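Side-chain contacts in Sodium/calcium exchanger membrane region domain-containing protein (Archaeoglobus fulgidus, PDB 4KPP), which probably exchanges protons for calcium ions across the archaeal membrane, as a member of the sodium/calcium exchanger family: residues D82-F85 against A86-G90; G93-Y96 against V97-T101; G239-E242 against F243-V246; F348-Q351 against L352-G356. One frame throughout, in Å; residues are numbered along the deposited sequence.

Interaction 1: D82-F85 against A86-G90; sequences DGYF and AWKAG
Y84 and K88, one helical turn apart on helix 76-91, meet through a CH-pi contact. The CG methylene of K88 lies over one face of the phenol, 3.7 Å from the centroid of the Y84 ring and 20° off its normal. The Y84 ring reaches this place because its CG is anti to the backbone N (chi1 169°), while the lysine chain bends at chi2 and chi3 and carries K88 CD on to 3.7 Å from Y84 OH. With an alanine in place of Y84, K88 CG and CD would probably lose the ring face they lie on, with Y96 still beside the chain.

The backbone supplies the i to i+4 bonds of the helix. K88 N donates to Y84 O at 3.0 Å in a nearly straight bond (171°), and A86 N, W87 N and A89 N reach the carbonyls of D82, G83 and F85 in the same pattern.

Around the contact, Y84 touches E225 and S228 of helix 224-237, and K88 touches Y96. Because the Y84-K88 pairing sets aliphatic carbon against pi surface, it needs no pairing of charges, and it leaves the lysine ammonium beyond the hydroxyl of Y84.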
loop_
_atom_site.group_PDB
_atom_site.type_symbol
_atom_site.label_atom_id
_atom_site.label_comp_id
_atom_site.label_asym_id
_atom_site.label_seq_id
_atom_site.Cartn_x
_atom_site.Cartn_y
_atom_site.Cartn_z
ATOM N N ASP A 82 -4.272 -0.801 9.799
ATOM C CA ASP A 82 -5.610 -1.191 9.374
ATOM C C ASP A 82 -6.033 -2.466 10.092
ATOM O O ASP A 82 -7.207 -2.650 10.415
ATOM C CB ASP A 82 -5.661 -1.400 7.863
ATOM C CG ASP A 82 -7.065 -1.265 7.306
ATOM O OD1 ASP A 82 -8.011 -1.072 8.102
ATOM O OD2 ASP A 82 -7.222 -1.358 6.071
ATOM N N GLY A 83 -5.062 -3.340 10.341
ATOM C CA GLY A 83 -5.302 -4.560 11.086
ATOM C C GLY A 83 -5.737 -4.276 12.510
ATOM O O GLY A 83 -6.589 -4.980 13.055
ATOM N N TYR A 84 -5.153 -3.244 13.116
ATOM C CA TYR A 84 -5.535 -2.850 14.467
ATOM C C TYR A 84 -6.990 -2.407 14.513
ATOM O O TYR A 84 -7.730 -2.781 15.418
ATOM C CB TYR A 84 -4.633 -1.728 14.999
ATOM C CG TYR A 84 -5.152 -1.115 16.285
ATOM C CD1 TYR A 84 -4.955 -1.747 17.506
ATOM C CD2 TYR A 84 -5.849 0.088 16.277
ATOM C CE1 TYR A 84 -5.434 -1.200 18.682
ATOM C CE2 TYR A 84 -6.334 0.641 17.448
ATOM C CZ TYR A 84 -6.121 -0.007 18.646
ATOM O OH TYR A 84 -6.600 0.539 19.813
ATOM N N PHE A 85 -7.383 -1.594 13.539
ATOM C CA PHE A 85 -8.763 -1.131 13.420
ATOM C C PHE A 85 -9.731 -2.298 13.244
ATOM O O PHE A 85 -10.813 -2.310 13.825
ATOM C CB PHE A 85 -8.902 -0.182 12.229
ATOM C CG PHE A 85 -8.287 1.167 12.450
ATOM C CD1 PHE A 85 -8.343 1.768 13.692
ATOM C CD2 PHE A 85 -7.657 1.833 11.413
ATOM C CE1 PHE A 85 -7.787 3.006 13.901
ATOM C CE2 PHE A 85 -7.094 3.077 11.614
ATOM C CZ PHE A 85 -7.159 3.663 12.860
ATOM N N ALA A 86 -9.344 -3.273 12.430
ATOM C CA ALA A 86 -10.181 -4.448 12.218
ATOM C C ALA A 86 -10.265 -5.309 13.481
ATOM O O ALA A 86 -11.313 -5.882 13.777
ATOM C CB ALA A 86 -9.679 -5.263 11.029
ATOM N N TRP A 87 -9.163 -5.394 14.223
ATOM C CA TRP A 87 -9.155 -6.149 15.473
ATOM C C TRP A 87 -10.100 -5.525 16.493
ATOM O O TRP A 87 -10.908 -6.220 17.112
ATOM C CB TRP A 87 -7.745 -6.253 16.063
ATOM C CG TRP A 87 -7.699 -7.088 17.317
ATOM C CD1 TRP A 87 -7.927 -6.664 18.598
ATOM C CD2 TRP A 87 -7.427 -8.492 17.406
ATOM N NE1 TRP A 87 -7.807 -7.714 19.474
ATOM C CE2 TRP A 87 -7.500 -8.847 18.769
ATOM C CE3 TRP A 87 -7.123 -9.482 16.466
ATOM C CZ2 TRP A 87 -7.281 -10.152 19.213
ATOM C CZ3 TRP A 87 -6.906 -10.775 16.910
ATOM C CH2 TRP A 87 -6.987 -11.098 18.270
ATOM N N LYS A 88 -9.994 -4.211 16.664
ATOM C CA LYS A 88 -10.884 -3.488 17.562
ATOM C C LYS A 88 -12.334 -3.589 17.097
ATOM O O LYS A 88 -13.248 -3.672 17.915
ATOM C CB LYS A 88 -10.461 -2.023 17.674
ATOM C CG LYS A 88 -9.023 -1.831 18.155
ATOM C CD LYS A 88 -8.820 -2.375 19.566
ATOM C CE LYS A 88 -9.707 -1.658 20.576
ATOM N NZ LYS A 88 -9.506 -2.168 21.962
ATOM N N ALA A 89 -12.536 -3.595 15.784
ATOM C CA ALA A 89 -13.875 -3.699 15.207
ATOM C C ALA A 89 -14.605 -4.970 15.634
ATOM O O ALA A 89 -15.803 -4.947 15.895
ATOM C CB ALA A 89 -13.809 -3.612 13.683
ATOM N N GLY A 90 -13.879 -6.080 15.704
ATOM C CA GLY A 90 -14.485 -7.359 16.033
ATOM C C GLY A 90 -14.531 -7.635 17.523
ATOM O O GLY A 90 -15.436 -8.314 18.006
#

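Interaction 2: G93-Y96 against V97-T101; sequences GGEY and VHYAT
E95 and Y99 make the tight half of this contact, at the start of helix 96-127. The carbonyl oxygen of E95 stands over one face of the Y99 ring, 3.3 Å from Y99 CG. The same E95 O accepts from Y99 N at 3.1 Å and weakly from H98 N. On the way to its carboxylate the glutamate lays CB over the Y99 face, 4.1 Å from the centroid, as a CH-pi contact. Y96 adds an offset edge-to-face pair: the edge of Y99 is directed toward the face of Y96, with the planes at 87°. In Y99, CG lies beside the backbone N (chi1 -67°), which sets the ring under the E95 carbonyl. Replacing Y99 with an alanine would probably leave E95 CB and the Y96 face without their aromatic partner.

The outer side is looser. The E95 chain bends at chi2, and its OE1 lies at the edge of the H98 ring, 3.7 Å from H98 CD2; a water bound to Y99 OH at 2.6 Å gives only a weak bond to E95 OE1. A type II' beta turn from G93 to Y96 leads into the helix, and V97 N donates to G94 O at 3.3 Å.

Y96 packs on F85, K88 and A89 of helix 76-91, H98 touches Q313 of helix 311-331, and Y99 meets F243 of helix 242-267 edge-to-face.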
loop_
_atom_site.group_PDB
_atom_site.type_symbol
_atom_site.label_atom_id
_atom_site.label_comp_id
_atom_site.label_asym_id
_atom_site.label_seq_id
_atom_site.Cartn_x
_atom_site.Cartn_y
_atom_site.Cartn_z
ATOM N N GLY A 93 -16.110 -3.393 18.553
ATOM C CA GLY A 93 -17.186 -2.887 17.722
ATOM C C GLY A 93 -17.200 -1.374 17.694
ATOM O O GLY A 93 -16.145 -0.738 17.741
ATOM N N GLY A 94 -18.393 -0.795 17.620
ATOM C CA GLY A 94 -18.529 0.647 17.595
ATOM C C GLY A 94 -17.958 1.255 16.330
ATOM O O GLY A 94 -18.102 0.693 15.243
ATOM N N GLU A 95 -17.292 2.395 16.479
ATOM C CA GLU A 95 -16.786 3.152 15.341
ATOM C C GLU A 95 -15.663 2.439 14.593
ATOM O O GLU A 95 -15.389 2.749 13.435
ATOM C CB GLU A 95 -16.324 4.539 15.791
ATOM C CG GLU A 95 -17.456 5.452 16.225
ATOM C CD GLU A 95 -18.469 5.680 15.118
ATOM O OE1 GLU A 95 -18.102 6.286 14.090
ATOM O OE2 GLU A 95 -19.630 5.246 15.274
ATOM N N TYR A 96 -15.019 1.480 15.253
ATOM C CA TYR A 96 -13.906 0.756 14.646
ATOM C C TYR A 96 -14.339 -0.056 13.422
ATOM O O TYR A 96 -13.515 -0.384 12.564
ATOM C CB TYR A 96 -13.210 -0.136 15.680
ATOM C CG TYR A 96 -12.478 0.636 16.764
ATOM C CD1 TYR A 96 -11.290 1.304 16.487
ATOM C CD2 TYR A 96 -12.970 0.690 18.062
ATOM C CE1 TYR A 96 -10.617 2.011 17.466
ATOM C CE2 TYR A 96 -12.300 1.393 19.052
ATOM C CZ TYR A 96 -11.122 2.051 18.747
ATOM O OH TYR A 96 -10.447 2.751 19.720
ATOM N N VAL A 97 -15.631 -0.370 13.343
ATOM C CA VAL A 97 -16.193 -1.048 12.181
ATOM C C VAL A 97 -16.035 -0.199 10.920
ATOM O O VAL A 97 -15.630 -0.696 9.867
ATOM C CB VAL A 97 -17.688 -1.369 12.382
ATOM C CG1 VAL A 97 -18.267 -2.005 11.129
ATOM C CG2 VAL A 97 -17.890 -2.275 13.598
ATOM N N HIS A 98 -16.357 1.085 11.033
ATOM C CA HIS A 98 -16.232 2.000 9.907
ATOM C C HIS A 98 -14.770 2.333 9.641
ATOM O O HIS A 98 -14.363 2.462 8.489
ATOM C CB HIS A 98 -17.015 3.292 10.158
ATOM C CG HIS A 98 -18.382 3.074 10.728
ATOM N ND1 HIS A 98 -19.380 2.414 10.042
ATOM C CD2 HIS A 98 -18.918 3.431 11.917
ATOM C CE1 HIS A 98 -20.468 2.371 10.787
ATOM N NE2 HIS A 98 -20.216 2.983 11.932
ATOM N N TYR A 99 -13.987 2.474 10.708
ATOM C CA TYR A 99 -12.584 2.870 10.583
ATOM C C TYR A 99 -11.767 1.879 9.754
ATOM O O TYR A 99 -10.878 2.277 9.002
ATOM C CB TYR A 99 -11.937 3.056 11.960
ATOM C CG TYR A 99 -12.484 4.219 12.767
ATOM C CD1 TYR A 99 -13.268 5.206 12.175
ATOM C CD2 TYR A 99 -12.206 4.333 14.124
ATOM C CE1 TYR A 99 -13.766 6.269 12.920
ATOM C CE2 TYR A 99 -12.696 5.391 14.874
ATOM C CZ TYR A 99 -13.475 6.354 14.270
ATOM O OH TYR A 99 -13.959 7.402 15.022
ATOM N N ALA A 100 -12.078 0.593 9.888
ATOM C CA ALA A 100 -11.345 -0.448 9.179
ATOM C C ALA A 100 -11.461 -0.270 7.674
ATOM O O ALA A 100 -10.475 -0.398 6.944
ATOM C CB ALA A 100 -11.841 -1.831 9.591
ATOM N N THR A 101 -12.666 0.039 7.211
ATOM C CA THR A 101 -12.901 0.206 5.782
ATOM C C THR A 101 -12.451 1.582 5.297
ATOM O O THR A 101 -11.902 1.713 4.204
ATOM C CB THR A 101 -14.372 -0.030 5.416
ATOM O OG1 THR A 101 -14.792 -1.297 5.938
ATOM C CG2 THR A 101 -14.543 -0.026 3.905
HETATM O O HOH W 1 -15.888 8.964 14.420
#

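Interaction 3: G239-E242 against F243-V246; sequences GIDE and FLAV
D241 has chi1 near 180° (175°), which brings its carboxylate to the amide of F243; on the F243 side, chi1 of -85° leaves the ring edge beside the same carboxylate, with F243 CD2 3.8 Å from D241 OD1. The result is an N-cap at the head of helix 242-267. F243 N donates to D241 OD1 at 3.2 Å in an almost straight bond (174°), but the donor meets the oxygen from above the carboxylate plane. The other oxygen rests against the side chain, with D241 OD2 3.5 Å from F243 CB. The aspartate thus satisfies an amide of the first helical turn, and its negative charge would probably interact favourably with the helix dipole.

Backbone bonds complete the start of the helix: L244 N donates to D241 O, and V246 N reaches E242 O at 3.0 Å. The E242 chain, extended beyond CG, places OE2 in a salt bridge with R236 NH1. The ring of F243 packs on H98 and A102 of helix 96-127, and A245 touches L231 of helix 224-237.

On another flank the loop adds an apolar contact across the cap, although I240 is poorly ordered: I240 CD1 lies 3.7 Å from L244 CB and 3.8 Å from L244 CD1.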
loop_
_atom_site.group_PDB
_atom_site.type_symbol
_atom_site.label_atom_id
_atom_site.label_comp_id
_atom_site.label_asym_id
_atom_site.label_seq_id
_atom_site.Cartn_x
_atom_site.Cartn_y
_atom_site.Cartn_z
ATOM N N GLY A 239 -10.825 20.008 16.778
ATOM C CA GLY A 239 -12.155 20.054 16.198
ATOM C C GLY A 239 -12.315 19.155 14.987
ATOM O O GLY A 239 -13.349 19.181 14.319
ATOM N N ILE A 240 -11.295 18.346 14.715
ATOM C CA ILE A 240 -11.237 17.561 13.485
ATOM C C ILE A 240 -11.979 16.223 13.553
ATOM O O ILE A 240 -11.847 15.468 14.519
ATOM C CB ILE A 240 -9.770 17.348 13.028
ATOM C CG1 ILE A 240 -9.638 16.076 12.183
ATOM C CG2 ILE A 240 -8.840 17.312 14.233
ATOM C CD1 ILE A 240 -8.917 16.286 10.861
ATOM N N ASP A 241 -12.770 15.953 12.519
ATOM C CA ASP A 241 -13.479 14.688 12.375
ATOM C C ASP A 241 -12.512 13.505 12.349
ATOM O O ASP A 241 -11.502 13.527 11.647
ATOM C CB ASP A 241 -14.329 14.709 11.100
ATOM C CG ASP A 241 -15.006 13.378 10.817
ATOM O OD1 ASP A 241 -15.193 12.571 11.753
ATOM O OD2 ASP A 241 -15.364 13.142 9.645
ATOM N N GLU A 242 -12.846 12.467 13.108
ATOM C CA GLU A 242 -11.991 11.293 13.239
ATOM C C GLU A 242 -11.809 10.532 11.927
ATOM O O GLU A 242 -10.795 9.864 11.727
ATOM C CB GLU A 242 -12.544 10.353 14.313
ATOM C CG GLU A 242 -12.510 10.925 15.720
ATOM C CD GLU A 242 -13.353 10.122 16.689
ATOM O OE1 GLU A 242 -14.579 10.032 16.472
ATOM O OE2 GLU A 242 -12.794 9.578 17.666
ATOM N N PHE A 243 -12.791 10.635 11.037
ATOM C CA PHE A 243 -12.720 9.944 9.754
ATOM C C PHE A 243 -11.606 10.494 8.880
ATOM O O PHE A 243 -11.015 9.764 8.090
ATOM C CB PHE A 243 -14.055 10.011 9.010
ATOM C CG PHE A 243 -15.021 8.943 9.420
ATOM C CD1 PHE A 243 -14.848 7.635 8.991
ATOM C CD2 PHE A 243 -16.100 9.239 10.236
ATOM C CE1 PHE A 243 -15.735 6.640 9.370
ATOM C CE2 PHE A 243 -16.993 8.252 10.619
ATOM C CZ PHE A 243 -16.810 6.949 10.184
ATOM N N LEU A 244 -11.317 11.782 9.028
ATOM C CA LEU A 244 -10.246 12.404 8.265
ATOM C C LEU A 244 -8.884 11.879 8.719
ATOM O O LEU A 244 -7.979 11.683 7.906
ATOM C CB LEU A 244 -10.310 13.925 8.395
ATOM C CG LEU A 244 -11.612 14.591 7.933
ATOM C CD1 LEU A 244 -11.553 16.095 8.152
ATOM C CD2 LEU A 244 -11.918 14.269 6.471
ATOM N N ALA A 245 -8.747 11.645 10.020
ATOM C CA ALA A 245 -7.509 11.114 10.579
ATOM C C ALA A 245 -7.314 9.653 10.175
ATOM O O ALA A 245 -6.244 9.262 9.718
ATOM C CB ALA A 245 -7.508 11.256 12.098
ATOM N N VAL A 246 -8.365 8.858 10.345
ATOM C CA VAL A 246 -8.345 7.438 10.005
ATOM C C VAL A 246 -8.108 7.203 8.514
ATOM O O VAL A 246 -7.353 6.311 8.124
ATOM C CB VAL A 246 -9.669 6.752 10.425
ATOM C CG1 VAL A 246 -9.775 5.353 9.826
ATOM C CG2 VAL A 246 -9.781 6.701 11.938
#

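Interaction 4: F348-Q351 against L352-G356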
loop_
_atom_site.group_PDB
_atom_site.type_symbol
_atom_site.label_atom_id
_atom_site.label_comp_id
_atom_site.label_asym_id
_atom_site.label_seq_id
_atom_site.Cartn_x
_atom_site.Cartn_y
_atom_site.Cartn_z
ATOM N N PHE A 348 -8.783 13.206 -7.384
ATOM C CA PHE A 348 -8.611 12.792 -5.997
ATOM C C PHE A 348 -8.841 13.952 -5.032
ATOM O O PHE A 348 -9.714 13.884 -4.168
ATOM C CB PHE A 348 -7.217 12.197 -5.775
ATOM C CG PHE A 348 -6.904 11.914 -4.332
ATOM C CD1 PHE A 348 -7.378 10.764 -3.718
ATOM C CD2 PHE A 348 -6.138 12.803 -3.586
ATOM C CE1 PHE A 348 -7.097 10.506 -2.389
ATOM C CE2 PHE A 348 -5.852 12.548 -2.256
ATOM C CZ PHE A 348 -6.332 11.399 -1.657
ATOM N N ILE A 349 -8.054 15.014 -5.184
ATOM C CA ILE A 349 -8.100 16.140 -4.252
ATOM C C ILE A 349 -9.421 16.906 -4.285
ATOM O O ILE A 349 -9.820 17.499 -3.285
ATOM C CB ILE A 349 -6.915 17.118 -4.457
ATOM C CG1 ILE A 349 -6.819 17.565 -5.920
ATOM C CG2 ILE A 349 -5.612 16.480 -3.993
ATOM C CD1 ILE A 349 -7.479 18.901 -6.209
ATOM N N VAL A 350 -10.094 16.894 -5.431
ATOM C CA VAL A 350 -11.398 17.539 -5.546
ATOM C C VAL A 350 -12.399 16.892 -4.592
ATOM O O VAL A 350 -13.158 17.585 -3.912
ATOM C CB VAL A 350 -11.933 17.500 -6.997
ATOM C CG1 VAL A 350 -13.439 17.696 -7.022
ATOM C CG2 VAL A 350 -11.241 18.556 -7.848
ATOM N N GLN A 351 -12.374 15.563 -4.530
ATOM C CA GLN A 351 -13.265 14.813 -3.651
ATOM C C GLN A 351 -12.927 15.086 -2.195
ATOM O O GLN A 351 -13.803 15.100 -1.328
ATOM C CB GLN A 351 -13.168 13.312 -3.940
ATOM C CG GLN A 351 -14.215 12.460 -3.225
ATOM C CD GLN A 351 -13.714 11.874 -1.916
ATOM O OE1 GLN A 351 -12.596 11.358 -1.836
ATOM N NE2 GLN A 351 -14.544 11.948 -0.883
ATOM N N LEU A 352 -11.643 15.312 -1.939
ATOM C CA LEU A 352 -11.152 15.556 -0.593
ATOM C C LEU A 352 -11.437 16.990 -0.151
ATOM O O LEU A 352 -11.707 17.245 1.022
ATOM C CB LEU A 352 -9.654 15.257 -0.527
ATOM C CG LEU A 352 -8.960 15.419 0.823
ATOM C CD1 LEU A 352 -9.753 14.720 1.911
ATOM C CD2 LEU A 352 -7.545 14.870 0.753
ATOM N N LEU A 353 -11.390 17.923 -1.099
ATOM C CA LEU A 353 -11.625 19.334 -0.800
ATOM C C LEU A 353 -13.099 19.728 -0.920
ATOM O O LEU A 353 -13.482 20.841 -0.558
ATOM C CB LEU A 353 -10.756 20.227 -1.689
ATOM C CG LEU A 353 -9.245 20.121 -1.469
ATOM C CD1 LEU A 353 -8.501 21.068 -2.397
ATOM C CD2 LEU A 353 -8.884 20.396 -0.014
ATOM N N PHE A 354 -13.917 18.814 -1.432
ATOM C CA PHE A 354 -15.359 19.021 -1.504
ATOM C C PHE A 354 -16.086 17.800 -0.948
ATOM O O PHE A 354 -16.486 16.914 -1.702
ATOM C CB PHE A 354 -15.803 19.286 -2.946
ATOM C CG PHE A 354 -15.321 20.597 -3.503
ATOM C CD1 PHE A 354 -15.450 21.768 -2.773
ATOM C CD2 PHE A 354 -14.735 20.658 -4.756
ATOM C CE1 PHE A 354 -15.006 22.976 -3.284
ATOM C CE2 PHE A 354 -14.288 21.863 -5.273
ATOM C CZ PHE A 354 -14.424 23.023 -4.536
ATOM N N PRO A 355 -16.262 17.754 0.381
ATOM C CA PRO A 355 -16.885 16.603 1.045
ATOM C C PRO A 355 -18.376 16.499 0.729
ATOM O O PRO A 355 -18.976 17.476 0.278
ATOM C CB PRO A 355 -16.677 16.910 2.530
ATOM C CG PRO A 355 -16.624 18.405 2.596
ATOM C CD PRO A 355 -15.946 18.841 1.327
ATOM N N GLY A 356 -18.961 15.327 0.957
ATOM C CA GLY A 356 -20.386 15.144 0.741
ATOM C C GLY A 356 -20.742 13.932 -0.102
ATOM O O GLY A 356 -19.943 13.473 -0.919
#
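I349 and L353 are joined by the shortest backbone hydrogen bond across this last turn of helix 338-353, with L353 N donating to I349 O at 2.7 Å. One residue earlier in the chain, L352 N reaches F348 O at 3.3 Å. The series then fades: F354 N to V350 O, at 2.9 Å, is weak because its N-H...O angle is just 123°, and F354 is the first residue to leave helical backbone angles. P355, which has no amide hydrogen, cannot continue the pattern. The carbonyl of Q351 comes close to that of F354, two acceptors that cannot bond to each other.

The buried polar side chain is that of Q351. Its chi1 is -171°, and the bend at chi2 (-95°) keeps the amide beside the backbone at L352, where OE1 accepts from R109 NH2.

Apolar contacts accompany these bonds. The side chains of F348 and L352 lie alongside each other, pointing the same way, with F348 CE2 4.2 Å from L352 CD2. V350 CG1 approaches the edge of the F354 ring in its plane, 3.9 Å from F354 CD2.

F348 also packs on R109 and I114 of helix 96-127 and meets the ring of W248 from helix 242-267, whereas Q351 and F354 touch R360 and V359 of helix 357-377, the helix that follows after G356.

How the interactions relate
From the N terminus, the four contacts run in series, each local to a helix or its end; none encloses another. Interaction 1 lies on helix 76-91 and leads through a short loop into interaction 2, where helix 96-127 begins; K88 O and G93 N probably hydrogen-bond between them. Interaction 3, in the second half of the chain, opens helix 242-267 and packs against interaction 2, with H98 CB 3.7 Å from F243 CZ; it also touches interaction 1 through F85 and V246. The first three thus join helices from both halves of the chain. Interaction 4, which ends helix 338-353, touches none of the others, but F348 reaches the helices that interactions 2 and 3 begin.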